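Local coordinates for periplasmic binding protein/LacI transcriptional regulator (Burkholderia graminis C4D1M, PDB 5HQJ), which binds D-arabinose in its pyranose form and probably serves as the sugar-capturing periplasmic component of an ABC transporter, at residues A[96-104]-A[114-124]. Sequence-based numbering, arbitrary orientation.
Sequences KSVESVMKR and TYDSDSPKSGR. With 64K (alpha-D-arabinopyranose), chain B.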
ATOM      1  N   LYS A  96      11.963   3.888  10.677  1.00 53.89           N
ATOM      2  CA  LYS A  96      12.899   4.347  11.687  1.00 54.62           C
ATOM      3  C   LYS A  96      12.864   5.871  11.718  1.00 39.39           C
ATOM      4  O   LYS A  96      12.868   6.457  12.791  1.00 43.55           O
ATOM      5  CB  LYS A  96      14.331   3.824  11.432  1.00 55.18           C
ATOM      6  CG  LYS A  96      14.504   2.283  11.545  1.00 49.69           C
ATOM      7  CD  LYS A  96      14.150   1.582  10.220  1.00 73.13           C
ATOM      8  CE  LYS A  96      14.191   0.052  10.287  1.00 96.73           C
ATOM      9  NZ  LYS A  96      13.696  -0.557   9.008  1.00 99.36           N
ATOM     10  N   SER A  97      12.782   6.503  10.544  1.00 36.79           N
ATOM     11  CA  SER A  97      12.838   7.954  10.440  1.00 38.35           C
ATOM     12  C   SER A  97      11.919   8.693  11.421  1.00 36.85           C
ATOM     13  O   SER A  97      12.233   9.767  11.924  1.00 38.35           O
ATOM     14  CB  SER A  97      12.466   8.378   9.008  1.00 53.64           C
ATOM     15  OG  SER A  97      13.414   7.913   8.066  1.00 69.23           O
ATOM     16  N   VAL A  98      10.754   8.119  11.662  1.00 39.35           N
ATOM     17  CA  VAL A  98       9.670   8.859  12.282  1.00 34.72           C
ATOM     18  C   VAL A  98       9.423   8.441  13.751  1.00 35.25           C
ATOM     19  O   VAL A  98       8.566   9.006  14.439  1.00 35.17           O
ATOM     20  CB  VAL A  98       8.398   8.673  11.419  1.00 32.39           C
ATOM     21  CG1 VAL A  98       7.829   7.266  11.571  1.00 31.24           C
ATOM     22  CG2 VAL A  98       7.395   9.759  11.706  1.00 40.22           C
ATOM     23  N   GLU A  99      10.209   7.482  14.244  1.00 37.56           N
ATOM     24  CA  GLU A  99       9.991   6.954  15.593  1.00 40.64           C
ATOM     25  C   GLU A  99      10.075   8.040  16.666  1.00 38.27           C
ATOM     26  O   GLU A  99       9.270   8.068  17.596  1.00 38.16           O
ATOM     27  CB  GLU A  99      11.005   5.851  15.928  1.00 39.52           C
ATOM     28  CG  GLU A  99      10.988   4.668  14.979  1.00 35.68           C
ATOM     29  CD  GLU A  99      11.900   3.553  15.425  1.00 41.56           C
ATOM     30  OE1 GLU A  99      12.570   3.725  16.462  1.00 46.51           O
ATOM     31  OE2 GLU A  99      11.962   2.516  14.736  1.00 46.38           O
ATOM     32  N   SER A 100      11.060   8.928  16.548  1.00 43.45           N
ATOM     33  CA  SER A 100      11.337   9.883  17.608  1.00 42.17           C
ATOM     34  C   SER A 100      10.251  10.951  17.776  1.00 41.85           C
ATOM     35  O   SER A 100       9.819  11.234  18.894  1.00 42.71           O
ATOM     36  CB  SER A 100      12.695  10.550  17.349  1.00 58.80           C
ATOM     37  OG  SER A 100      13.373   9.887  16.289  1.00 61.61           O
ATOM     38  N   VAL A 101       9.814  11.554  16.677  1.00 40.73           N
ATOM     39  CA  VAL A 101       8.818  12.619  16.762  1.00 40.52           C
ATOM     40  C   VAL A 101       7.432  12.059  17.114  1.00 38.78           C
ATOM     41  O   VAL A 101       6.618  12.738  17.737  1.00 39.10           O
ATOM     42  CB  VAL A 101       8.752  13.423  15.443  1.00 39.85           C
ATOM     43  CG1 VAL A 101       8.227  12.555  14.286  1.00 40.92           C
ATOM     44  CG2 VAL A 101       7.901  14.680  15.614  1.00 41.03           C
HETATM   45  N   MSE A 102       7.169  10.815  16.747  1.00 38.78           N
HETATM   46  CA  MSE A 102       5.876  10.214  17.079  1.00 37.29           C
HETATM   47  C   MSE A 102       5.748   9.948  18.573  1.00 36.55           C
HETATM   48  O   MSE A 102       4.661  10.063  19.139  1.00 36.07           O
HETATM   49  CB  MSE A 102       5.661   8.925  16.281  1.00 33.34           C
HETATM   50  CG  MSE A 102       5.375   9.224  14.810  1.00 38.15           C
HETATM   51 SE   MSE A 102       5.146   7.680  13.663  1.00 71.54          SE
HETATM   52  CE  MSE A 102       3.480   7.021  14.458  1.00 29.49           C
ATOM     53  N   LYS A 103       6.867   9.634  19.214  1.00 38.21           N
ATOM     54  CA  LYS A 103       6.883   9.477  20.655  1.00 39.65           C
ATOM     55  C   LYS A 103       6.617  10.789  21.390  1.00 42.37           C
ATOM     56  O   LYS A 103       5.896  10.786  22.375  1.00 41.72           O
ATOM     57  CB  LYS A 103       8.216   8.889  21.116  1.00 43.99           C
ATOM     58  CG  LYS A 103       8.408   7.448  20.690  1.00 42.07           C
ATOM     59  CD  LYS A 103       9.191   6.642  21.699  1.00 51.42           C
ATOM     60  CE  LYS A 103       9.040   5.141  21.427  1.00 71.12           C
ATOM     61  NZ  LYS A 103       7.977   4.482  22.268  1.00 80.25           N
ATOM     62  N   ARG A 104       7.175  11.901  20.913  1.00 42.45           N
ATOM     63  CA  ARG A 104       6.949  13.190  21.575  1.00 44.19           C
ATOM     64  C   ARG A 104       5.483  13.604  21.492  1.00 42.92           C
ATOM     65  O   ARG A 104       4.901  14.055  22.480  1.00 43.98           O
ATOM     66  CB  ARG A 104       7.830  14.280  20.965  1.00 46.14           C
ATOM     67  CG  ARG A 104       9.205  13.794  20.535  1.00 51.51           C
ATOM     68  CD  ARG A 104      10.233  14.914  20.601  1.00 53.74           C
ATOM     69  NE  ARG A 104       9.677  16.163  20.084  1.00 62.90           N
ATOM     70  CZ  ARG A 104       9.768  16.568  18.819  1.00 66.65           C
ATOM     71  NH1 ARG A 104      10.419  15.837  17.919  1.00 64.45           N
ATOM     72  NH2 ARG A 104       9.211  17.716  18.453  1.00 61.49           N
ATOM     73  N   THR A 114      -1.009   4.189  13.122  1.00 20.05           N
ATOM     74  CA  THR A 114      -0.610   4.035  11.725  1.00 19.90           C
ATOM     75  C   THR A 114      -1.652   3.281  10.931  1.00 22.50           C
ATOM     76  O   THR A 114      -2.491   2.584  11.517  1.00 17.71           O
ATOM     77  CB  THR A 114       0.738   3.321  11.624  1.00 20.28           C
ATOM     78  OG1 THR A 114       0.678   2.058  12.306  1.00 22.78           O
ATOM     79  CG2 THR A 114       1.808   4.189  12.255  1.00 22.39           C
ATOM     80  N   TYR A 115      -1.600   3.463   9.608  1.00 18.10           N
ATOM     81  CA  TYR A 115      -2.474   2.733   8.666  1.00 14.87           C
ATOM     82  C   TYR A 115      -1.654   2.483   7.400  1.00 18.46           C
ATOM     83  O   TYR A 115      -0.716   3.229   7.104  1.00 16.45           O
ATOM     84  CB  TYR A 115      -3.795   3.506   8.387  1.00 13.84           C
ATOM     85  CG  TYR A 115      -3.611   4.695   7.492  1.00 14.27           C
ATOM     86  CD1 TYR A 115      -3.087   5.882   8.003  1.00 20.07           C
ATOM     87  CD2 TYR A 115      -3.876   4.626   6.137  1.00 13.38           C
ATOM     88  CE1 TYR A 115      -2.856   6.967   7.195  1.00 19.67           C
ATOM     89  CE2 TYR A 115      -3.643   5.719   5.304  1.00 19.70           C
ATOM     90  CZ  TYR A 115      -3.131   6.886   5.853  1.00 19.71           C
ATOM     91  OH  TYR A 115      -2.875   7.977   5.072  1.00 19.31           O
ATOM     92  N   ASP A 116      -1.976   1.384   6.713  1.00 19.27           N
ATOM     93  CA  ASP A 116      -1.382   1.005   5.433  1.00 13.85           C
ATOM     94  C   ASP A 116       0.068   0.545   5.525  1.00 16.79           C
ATOM     95  O   ASP A 116       0.382  -0.558   5.086  1.00 24.05           O
ATOM     96  CB  ASP A 116      -1.498   2.180   4.443  1.00 16.95           C
ATOM     97  CG  ASP A 116      -0.798   1.902   3.153  1.00 22.44           C
ATOM     98  OD1 ASP A 116      -1.060   0.844   2.533  1.00 22.69           O
ATOM     99  OD2 ASP A 116       0.040   2.733   2.795  1.00 18.32           O
ATOM    100  N   SER A 117       0.928   1.424   6.046  1.00 19.85           N
ATOM    101  CA  SER A 117       2.356   1.130   6.220  1.00 24.51           C
ATOM    102  C   SER A 117       2.815   1.547   7.622  1.00 19.51           C
ATOM    103  O   SER A 117       2.830   2.724   8.009  1.00 22.58           O
ATOM    104  CB  SER A 117       3.224   1.809   5.155  1.00 22.18           C
ATOM    105  OG  SER A 117       4.428   1.033   4.962  1.00 25.00           O
ATOM    106  N   ASP A 118       3.176   0.527   8.391  1.00 26.57           N
ATOM    107  CA  ASP A 118       3.462   0.680   9.819  1.00 29.75           C
ATOM    108  C   ASP A 118       4.874   1.195  10.141  1.00 26.43           C
ATOM    109  O   ASP A 118       5.784   1.114   9.309  1.00 31.08           O
ATOM    110  CB  ASP A 118       3.255  -0.674  10.521  1.00 27.01           C
ATOM    111  CG  ASP A 118       3.070  -0.533  12.025  1.00 25.24           C
ATOM    112  OD1 ASP A 118       2.968   0.599  12.516  1.00 28.77           O
ATOM    113  OD2 ASP A 118       3.018  -1.572  12.724  1.00 28.12           O
ATOM    114  N   SER A 119       4.993   1.790  11.329  1.00 28.18           N
ATOM    115  CA  SER A 119       6.274   2.006  12.025  1.00 38.77           C
ATOM    116  C   SER A 119       6.174   1.391  13.427  1.00 37.32           C
ATOM    117  O   SER A 119       5.745   2.057  14.367  1.00 28.71           O
ATOM    118  CB  SER A 119       6.629   3.495  12.136  1.00 45.94           C
ATOM    119  OG  SER A 119       7.775   3.684  12.968  1.00 50.36           O
ATOM    120  N   PRO A 120       6.536   0.107  13.566  1.00 36.12           N
ATOM    121  CA  PRO A 120       6.235  -0.651  14.792  1.00 47.43           C
ATOM    122  C   PRO A 120       6.873  -0.149  16.091  1.00 35.86           C
ATOM    123  O   PRO A 120       6.343  -0.482  17.152  1.00 31.67           O
ATOM    124  CB  PRO A 120       6.759  -2.057  14.470  1.00 48.72           C
ATOM    125  CG  PRO A 120       7.613  -1.911  13.257  1.00 38.77           C
ATOM    126  CD  PRO A 120       7.039  -0.769  12.500  1.00 25.94           C
ATOM    127  N   LYS A 121       7.949   0.627  16.020  1.00 38.44           N
ATOM    128  CA  LYS A 121       8.646   1.068  17.227  1.00 43.50           C
ATOM    129  C   LYS A 121       8.412   2.549  17.566  1.00 44.37           C
ATOM    130  O   LYS A 121       9.075   3.107  18.443  1.00 43.06           O
ATOM    131  CB  LYS A 121      10.146   0.803  17.076  1.00 62.13           C
ATOM    132  CG  LYS A 121      10.497  -0.666  16.869  1.00 60.87           C
ATOM    133  CD  LYS A 121      10.232  -1.472  18.127  1.00 69.13           C
ATOM    134  CE  LYS A 121      10.886  -2.846  18.061  1.00 80.64           C
ATOM    135  NZ  LYS A 121      10.138  -3.791  17.190  1.00 96.98           N
ATOM    136  N   SER A 122       7.463   3.176  16.880  1.00 31.85           N
ATOM    137  CA  SER A 122       7.101   4.577  17.124  1.00 43.83           C
ATOM    138  C   SER A 122       6.255   4.803  18.384  1.00 42.91           C
ATOM    139  O   SER A 122       6.046   5.947  18.813  1.00 43.13           O
ATOM    140  CB  SER A 122       6.332   5.122  15.925  1.00 34.23           C
ATOM    141  OG  SER A 122       5.171   4.338  15.683  1.00 33.02           O
ATOM    142  N   GLY A 123       5.760   3.718  18.964  1.00 35.90           N
ATOM    143  CA  GLY A 123       4.886   3.814  20.120  1.00 34.30           C
ATOM    144  C   GLY A 123       3.447   4.061  19.732  1.00 32.56           C
ATOM    145  O   GLY A 123       2.595   4.343  20.578  1.00 30.69           O
ATOM    146  N   ARG A 124       3.170   3.964  18.437  1.00 33.82           N
ATOM    147  CA  ARG A 124       1.808   4.168  17.942  1.00 30.16           C
ATOM    148  C   ARG A 124       0.881   3.179  18.645  1.00 28.45           C
ATOM    149  O   ARG A 124       1.304   2.090  19.031  1.00 32.86           O
ATOM    150  CB  ARG A 124       1.750   4.016  16.417  1.00 26.54           C
ATOM    151  CG  ARG A 124       1.609   2.598  15.877  1.00 24.35           C
ATOM    152  CD  ARG A 124       2.798   1.671  16.172  1.00 25.62           C
ATOM    153  NE  ARG A 124       2.572   0.392  15.504  1.00 27.04           N
ATOM    154  CZ  ARG A 124       1.835  -0.607  15.992  1.00 27.09           C
ATOM    155  NH1 ARG A 124       1.259  -0.514  17.192  1.00 30.30           N
ATOM    156  NH2 ARG A 124       1.674  -1.714  15.277  1.00 27.23           N
TER
HETATM  157  O2  64K B 401      -0.226  -0.153   0.258  1.00 16.25           O
HETATM  158  C2  64K B 401       0.615   0.563  -0.708  1.00 23.94           C
HETATM  159  C3  64K B 401      -0.104   0.553  -2.019  1.00 16.72           C
HETATM  160  O3  64K B 401       0.008  -0.733  -2.587  1.00 17.68           O
HETATM  161  C4  64K B 401       0.521   1.515  -3.024  1.00 25.40           C
HETATM  162  O4  64K B 401       1.826   1.078  -3.447  1.00 27.04           O
HETATM  163  C5  64K B 401       0.673   2.835  -2.416  1.00 16.43           C
HETATM  164  O5  64K B 401       1.576   2.731  -1.288  1.00 16.05           O
HETATM  165  C1  64K B 401       0.835   1.974  -0.241  1.00 22.94           C
HETATM  166  O1  64K B 401       1.605   1.944   0.898  1.00 12.46           O
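The carboxylate of Glu99 lies alongside the aliphatic start of Lys121, the two side chains running the same way, and OE2 comes 3.4 Å from Lys121 CB rather than pairing with the ammonium group, which leads away. Within 114-124 the guanidinium of Arg124 takes Asp118 side-on, with OD2 in plane at its edge, 2.9 Å from NH2, while NE reaches the syn lone pair of OD1, which lies 20° out of the guanidinium plane. Thr114 OG1 donates to that same OD1 from above the carboxylate plane, so three bonds fix the rotation of Asp118 and tie the strand end to Arg124. No hydrogen bond crosses between the segments; helix 99-106 leans on the loop by close packing, Glu99 CA standing 4.0 Å from Ser122 CA. This helix, from the beta-alpha-beta unit with strands 87-90 and 111-115 in one lobe of the periplasmic binding protein fold, meets here the loop that follows strand 111-115. Selenomethionine Met102 points into the loop, and its bend at chi3 (67°) brings CE to 3.4 Å from Ser122 OG, with Thr114 CG2 and Arg124 CB also touching CE. Ser122 OG, at chi1 58°, turns back to donate in the carbonyl plane to Ser119 O (2.7 Å), which also accepts from Ser122 N across the type I turn. Ser119 OG, beside Val98 CG1, bonds to Pro95 O. Lys103 lays CG 3.4 Å from Ser122 O and brings CE close to Lys121 O. Beyond the strand, Asp116 OD1 and OD2 accept from O2 and O1 of the arabinopyranose, both at 2.6 Å, and Ser91 OG also bonds to OD2.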